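Local coordinates for protein transcriptional regulator, Crp/Fnr family (Eubacterium rectale ATCC 33656, PDB 3DV8) that probably acts as a transcriptional regulator of the Crp/Fnr family, coupling a cyclic nucleotide-binding-type effector domain to a helix-turn-helix that would bind DNA, at the interface of chains A and B. Coordinates in Å, arbitrary orientation; residue numbers count along the deposited sequence, not the author numbering. Chains: chain A/B, transcriptional regulator, Crp/Fnr family.

Contacts 1 and 2 lie about 10 Å apart, measured between the centres of their C-alpha atoms, and share A:Met129. Helix 119-145 of each chain runs through both. In contact 2 the two copies of that helix face each other across the two-fold axis; in contact 1 the helix of chain B meets a loop of the chain A effector domain, and a twin of that contact exists with the chains exchanged. The long helix therefore touches both the partner's helix and its effector domain, an arrangement that could let changes in that domain be felt across the dimer typical of Crp/Fnr proteins.

Contact 1: the interface of chains A and B. Residues chain A 88-91, 129; chain B 130-131, 134.
B:Ser134 reaches from the long dimer helix of this Crp/Fnr-family protein, residues 119-145, into the loop 88-91 of the other chain's cyclic nucleotide-binding-type domain. Its CB lies 3.9 Å from the backbone N of A:Gln90 and equally near CD1 of A:Phe91. One atom further, the hydroxyl OG accepts the backbone N-H of A:Gln90 at 2.9 Å, an almost straight bond with 171° at the hydrogen. The same OG donates to the carbonyl O of A:Ser88 at 2.9 Å, lying in the carbonyl plane on a lone pair. It also donates to the carbonyl O of B:Ala130, 2.8 Å away and one helical turn back, but there it stands above the carbonyl plane. With one hydrogen to give, the hydroxyl probably divides it between the two carbonyls, or alternates. With chi1 at -57°, OG is turned opposite the carbonyl carbon of its own residue, which lets it reach its own helix and the loop together. The A:Phe91 ring presents its edge to this hydroxyl, B:Ser134 OG lying in the ring plane 3.4 Å from A:Phe91 CD1. Replacing this serine by an alanine is likely to leave the backbone N-H of A:Gln90 and the carbonyl of A:Ser88 without their common partner and let the loop shift against the helix. Beside this polar group, B:Ala130 CB touches CD1 of A:Ile89 at 3.3 Å and CB of A:Ser88 at 3.6 Å. The selenium of A:Met129, a selenomethionine, flanks the B:Ala130 backbone.

Contact 2: the interface of chains A and B. Residues chain A 125-126, 129-130; chain B 122, 125-126, 129.
A:Asn126 ND2 gives a hydrogen bond to the carbonyl O of B:Ala122 on the partner helix, 3.2 Å away and close to straight, 177° at the hydrogen. The acceptor lies in the plane of the A:Asn126 amide, whereas the nitrogen approaches from above the plane of the B:Ala122 carbonyl. These are the facing 119-145 helices, the long dimerisation helices of the Crp/Fnr fold, meeting at their two-fold axis. There the amides of A:Asn126 and B:Asn126 stack face to face, their planes 11° apart and their CG atoms 3.4 Å from each other. As modelled, oxygen lies over oxygen, with OD1 of A:Asn126 3.0 Å from OD1 of B:Asn126, and the two ND2 nitrogens are likewise paired without a hydrogen bond. The oxygen pair is a clash of two acceptors; turning both amides over would keep like over like and lose the bond to B:Ala122, so an asymmetric pair, with one amide turned, is a possibility that this resolution does not settle. CG stands opposite its own carbonyl carbon (chi1 -80°) in both copies, bringing the amides over one another. Next along the helices, the selenomethionines A:Met129 and B:Met129 reach toward each other tip to tip, with CE to CE at 3.4 Å. Each methyl also rests against the partner asparagine: CE of B:Met129 is 3.6 Å from CB of A:Asn126, and the reverse pair matches it. The selenium of B:Met129 packs 3.8 Å from CA of A:Ala130, one residue along from A:Met129.

Contact 1: the interface of chains A and B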
ATOM      1  N   SER A  88     -10.107   9.609   4.683  1.00 61.40           N
ATOM      2  CA  SER A  88      -9.684   8.200   4.786  1.00 60.89           C
ATOM      3  C   SER A  88      -8.183   7.901   4.614  1.00 59.95           C
ATOM      4  O   SER A  88      -7.794   6.750   4.834  1.00 59.12           O
ATOM      5  CB  SER A  88     -10.507   7.318   3.846  1.00 60.47           C
ATOM      6  OG  SER A  88     -11.883   7.453   4.146  1.00 60.31           O
ATOM      7  N   ILE A  89      -7.361   8.883   4.203  1.00 59.54           N
ATOM      8  CA  ILE A  89      -5.889   8.699   4.151  1.00 59.82           C
ATOM      9  C   ILE A  89      -5.418   8.910   5.591  1.00 58.98           C
ATOM     10  O   ILE A  89      -5.286  10.040   6.034  1.00 59.04           O
ATOM     11  CB  ILE A  89      -5.139   9.696   3.195  1.00 59.86           C
ATOM     12  CG1 ILE A  89      -5.576   9.526   1.737  1.00 60.14           C
ATOM     13  CG2 ILE A  89      -3.612   9.509   3.304  1.00 58.62           C
ATOM     14  CD1 ILE A  89      -5.209   8.173   1.115  1.00 61.05           C
ATOM     15  N   GLN A  90      -5.210   7.812   6.316  1.00 58.94           N
ATOM     16  CA  GLN A  90      -4.816   7.841   7.736  1.00 58.75           C
ATOM     17  C   GLN A  90      -3.368   7.404   7.975  1.00 57.83           C
ATOM     18  O   GLN A  90      -3.057   6.754   8.967  1.00 57.78           O
ATOM     19  CB  GLN A  90      -5.837   7.031   8.559  1.00 58.93           C
ATOM     20  CG  GLN A  90      -7.199   7.707   8.657  1.00 60.46           C
ATOM     21  CD  GLN A  90      -7.151   8.995   9.478  1.00 65.49           C
ATOM     22  OE1 GLN A  90      -6.490   9.059  10.518  1.00 69.82           O
ATOM     23  NE2 GLN A  90      -7.844  10.026   9.010  1.00 67.72           N
ATOM     24  N   PHE A  91      -2.495   7.781   7.045  1.00 57.83           N
ATOM     25  CA  PHE A  91      -1.046   7.551   7.137  1.00 58.32           C
ATOM     26  C   PHE A  91      -0.343   8.806   6.639  1.00 58.08           C
ATOM     27  O   PHE A  91      -0.867   9.526   5.771  1.00 57.85           O
ATOM     28  CB  PHE A  91      -0.588   6.328   6.326  1.00 58.74           C
ATOM     29  CG  PHE A  91      -0.831   6.435   4.837  1.00 59.09           C
ATOM     30  CD1 PHE A  91      -2.098   6.179   4.304  1.00 61.87           C
ATOM     31  CD2 PHE A  91       0.209   6.758   3.964  1.00 59.83           C
ATOM     32  CE1 PHE A  91      -2.340   6.255   2.909  1.00 61.59           C
ATOM     33  CE2 PHE A  91      -0.008   6.840   2.561  1.00 60.60           C
ATOM     34  CZ  PHE A  91      -1.285   6.590   2.035  1.00 61.57           C
HETATM   35  N   MSE A 129      -4.484   7.538  -7.301  1.00 54.30           N
HETATM   36  CA  MSE A 129      -4.329   6.714  -6.071  1.00 54.28           C
HETATM   37  C   MSE A 129      -3.993   5.253  -6.352  1.00 53.61           C
HETATM   38  O   MSE A 129      -3.122   4.702  -5.695  1.00 54.92           O
HETATM   39  CB  MSE A 129      -5.575   6.714  -5.158  1.00 54.24           C
HETATM   40  CG  MSE A 129      -5.424   7.449  -3.844  1.00 56.90           C
HETATM   41 SE   MSE A 129      -6.742   6.789  -2.586  0.75 53.39          SE
HETATM   42  CE  MSE A 129      -8.267   7.140  -3.572  1.00 60.20           C
TER
ATOM     43  N   ALA B 130      -8.634   4.720  -0.180  1.00 52.14           N
ATOM     44  CA  ALA B 130      -7.783   5.364   0.826  1.00 51.47           C
ATOM     45  C   ALA B 130      -7.729   4.564   2.136  1.00 50.87           C
ATOM     46  O   ALA B 130      -6.656   4.411   2.708  1.00 50.53           O
ATOM     47  CB  ALA B 130      -8.244   6.804   1.082  1.00 50.90           C
ATOM     48  N   THR B 131      -8.879   4.041   2.576  1.00 51.03           N
ATOM     49  CA  THR B 131      -8.976   3.178   3.772  1.00 52.42           C
ATOM     50  C   THR B 131      -8.111   1.919   3.629  1.00 53.42           C
ATOM     51  O   THR B 131      -7.337   1.590   4.529  1.00 54.17           O
ATOM     52  CB  THR B 131     -10.439   2.716   4.036  1.00 51.69           C
ATOM     53  OG1 THR B 131     -11.290   3.861   4.113  1.00 53.07           O
ATOM     54  CG2 THR B 131     -10.555   1.919   5.330  1.00 49.94           C
ATOM     55  N   SER B 134      -4.500   2.889   3.412  1.00 54.41           N
ATOM     56  CA  SER B 134      -4.078   3.116   4.802  1.00 54.54           C
ATOM     57  C   SER B 134      -3.844   1.790   5.556  1.00 54.88           C
ATOM     58  O   SER B 134      -2.847   1.691   6.273  1.00 55.18           O
ATOM     59  CB  SER B 134      -5.070   4.001   5.571  1.00 54.48           C
ATOM     60  OG  SER B 134      -5.266   5.251   4.936  1.00 53.42           O
TER

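Contact 2: the interface of chains A and B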
ATOM      1  N   THR A 125      -8.567  11.113  -9.942  1.00 53.89           N
ATOM      2  CA  THR A 125      -7.878  11.017  -8.653  1.00 54.69           C
ATOM      3  C   THR A 125      -7.812   9.556  -8.157  1.00 55.19           C
ATOM      4  O   THR A 125      -6.815   9.180  -7.528  1.00 55.89           O
ATOM      5  CB  THR A 125      -8.498  11.959  -7.598  1.00 54.09           C
ATOM      6  OG1 THR A 125      -8.576  13.283  -8.136  1.00 54.35           O
ATOM      7  CG2 THR A 125      -7.662  11.997  -6.339  1.00 52.94           C
ATOM      8  N   ASN A 126      -8.854   8.755  -8.444  1.00 55.93           N
ATOM      9  CA  ASN A 126      -8.867   7.295  -8.155  1.00 56.32           C
ATOM     10  C   ASN A 126      -7.740   6.594  -8.876  1.00 55.37           C
ATOM     11  O   ASN A 126      -6.997   5.825  -8.267  1.00 54.50           O
ATOM     12  CB  ASN A 126     -10.179   6.607  -8.595  1.00 57.63           C
ATOM     13  CG  ASN A 126     -11.302   6.803  -7.615  1.00 63.86           C
ATOM     14  OD1 ASN A 126     -11.274   6.236  -6.527  1.00 75.62           O
ATOM     15  ND2 ASN A 126     -12.323   7.566  -8.000  1.00 69.06           N
HETATM   16  N   MSE A 129      -4.484   7.538  -7.301  1.00 54.30           N
HETATM   17  CA  MSE A 129      -4.329   6.714  -6.071  1.00 54.28           C
HETATM   18  C   MSE A 129      -3.993   5.253  -6.352  1.00 53.61           C
HETATM   19  O   MSE A 129      -3.122   4.702  -5.695  1.00 54.92           O
HETATM   20  CB  MSE A 129      -5.575   6.714  -5.158  1.00 54.24           C
HETATM   21  CG  MSE A 129      -5.424   7.449  -3.844  1.00 56.90           C
HETATM   22 SE   MSE A 129      -6.742   6.789  -2.586  0.75 53.39          SE
HETATM   23  CE  MSE A 129      -8.267   7.140  -3.572  1.00 60.20           C
ATOM     24  N   ALA A 130      -4.730   4.636  -7.280  1.00 52.14           N
ATOM     25  CA  ALA A 130      -4.514   3.245  -7.689  1.00 51.47           C
ATOM     26  C   ALA A 130      -3.074   2.999  -8.166  1.00 50.87           C
ATOM     27  O   ALA A 130      -2.483   1.987  -7.809  1.00 50.53           O
ATOM     28  CB  ALA A 130      -5.525   2.836  -8.767  1.00 50.90           C
TER
ATOM     29  N   ALA B 122     -18.051   8.331  -7.112  1.00 52.94           N
ATOM     30  CA  ALA B 122     -16.617   8.385  -7.462  1.00 52.85           C
ATOM     31  C   ALA B 122     -15.756   8.722  -6.236  1.00 52.65           C
ATOM     32  O   ALA B 122     -14.771   8.035  -5.967  1.00 52.43           O
ATOM     33  CB  ALA B 122     -16.375   9.397  -8.544  1.00 52.51           C
ATOM     34  N   THR B 125     -15.739   5.904  -3.625  1.00 53.89           N
ATOM     35  CA  THR B 125     -14.790   4.854  -4.000  1.00 54.69           C
ATOM     36  C   THR B 125     -13.341   5.253  -3.650  1.00 55.19           C
ATOM     37  O   THR B 125     -12.549   4.376  -3.279  1.00 55.89           O
ATOM     38  CB  THR B 125     -14.937   4.448  -5.482  1.00 54.09           C
ATOM     39  OG1 THR B 125     -16.308   4.138  -5.753  1.00 54.35           O
ATOM     40  CG2 THR B 125     -14.095   3.234  -5.805  1.00 52.94           C
ATOM     41  N   ASN B 126     -13.010   6.552  -3.759  1.00 55.93           N
ATOM     42  CA  ASN B 126     -11.699   7.103  -3.324  1.00 56.32           C
ATOM     43  C   ASN B 126     -11.476   6.859  -1.850  1.00 55.37           C
ATOM     44  O   ASN B 126     -10.419   6.368  -1.454  1.00 54.50           O
ATOM     45  CB  ASN B 126     -11.581   8.627  -3.551  1.00 57.63           C
ATOM     46  CG  ASN B 126     -11.249   8.985  -4.972  1.00 63.86           C
ATOM     47  OD1 ASN B 126     -10.131   8.750  -5.420  1.00 75.62           O
ATOM     48  ND2 ASN B 126     -12.193   9.598  -5.684  1.00 69.06           N
HETATM   49  N   MSE B 129     -10.876   3.216  -1.272  1.00 54.30           N
HETATM   50  CA  MSE B 129      -9.456   2.937  -1.624  1.00 54.28           C
HETATM   51  C   MSE B 129      -8.458   3.464  -0.597  1.00 53.61           C
HETATM   52  O   MSE B 129      -7.527   2.753  -0.249  1.00 54.92           O
HETATM   53  CB  MSE B 129      -9.028   3.509  -2.992  1.00 54.24           C
HETATM   54  CG  MSE B 129      -8.768   2.487  -4.077  1.00 56.90           C
HETATM   55 SE   MSE B 129      -7.621   3.266  -5.431  0.75 53.39          SE
HETATM   56  CE  MSE B 129      -8.672   4.719  -5.883  1.00 60.20           C
TER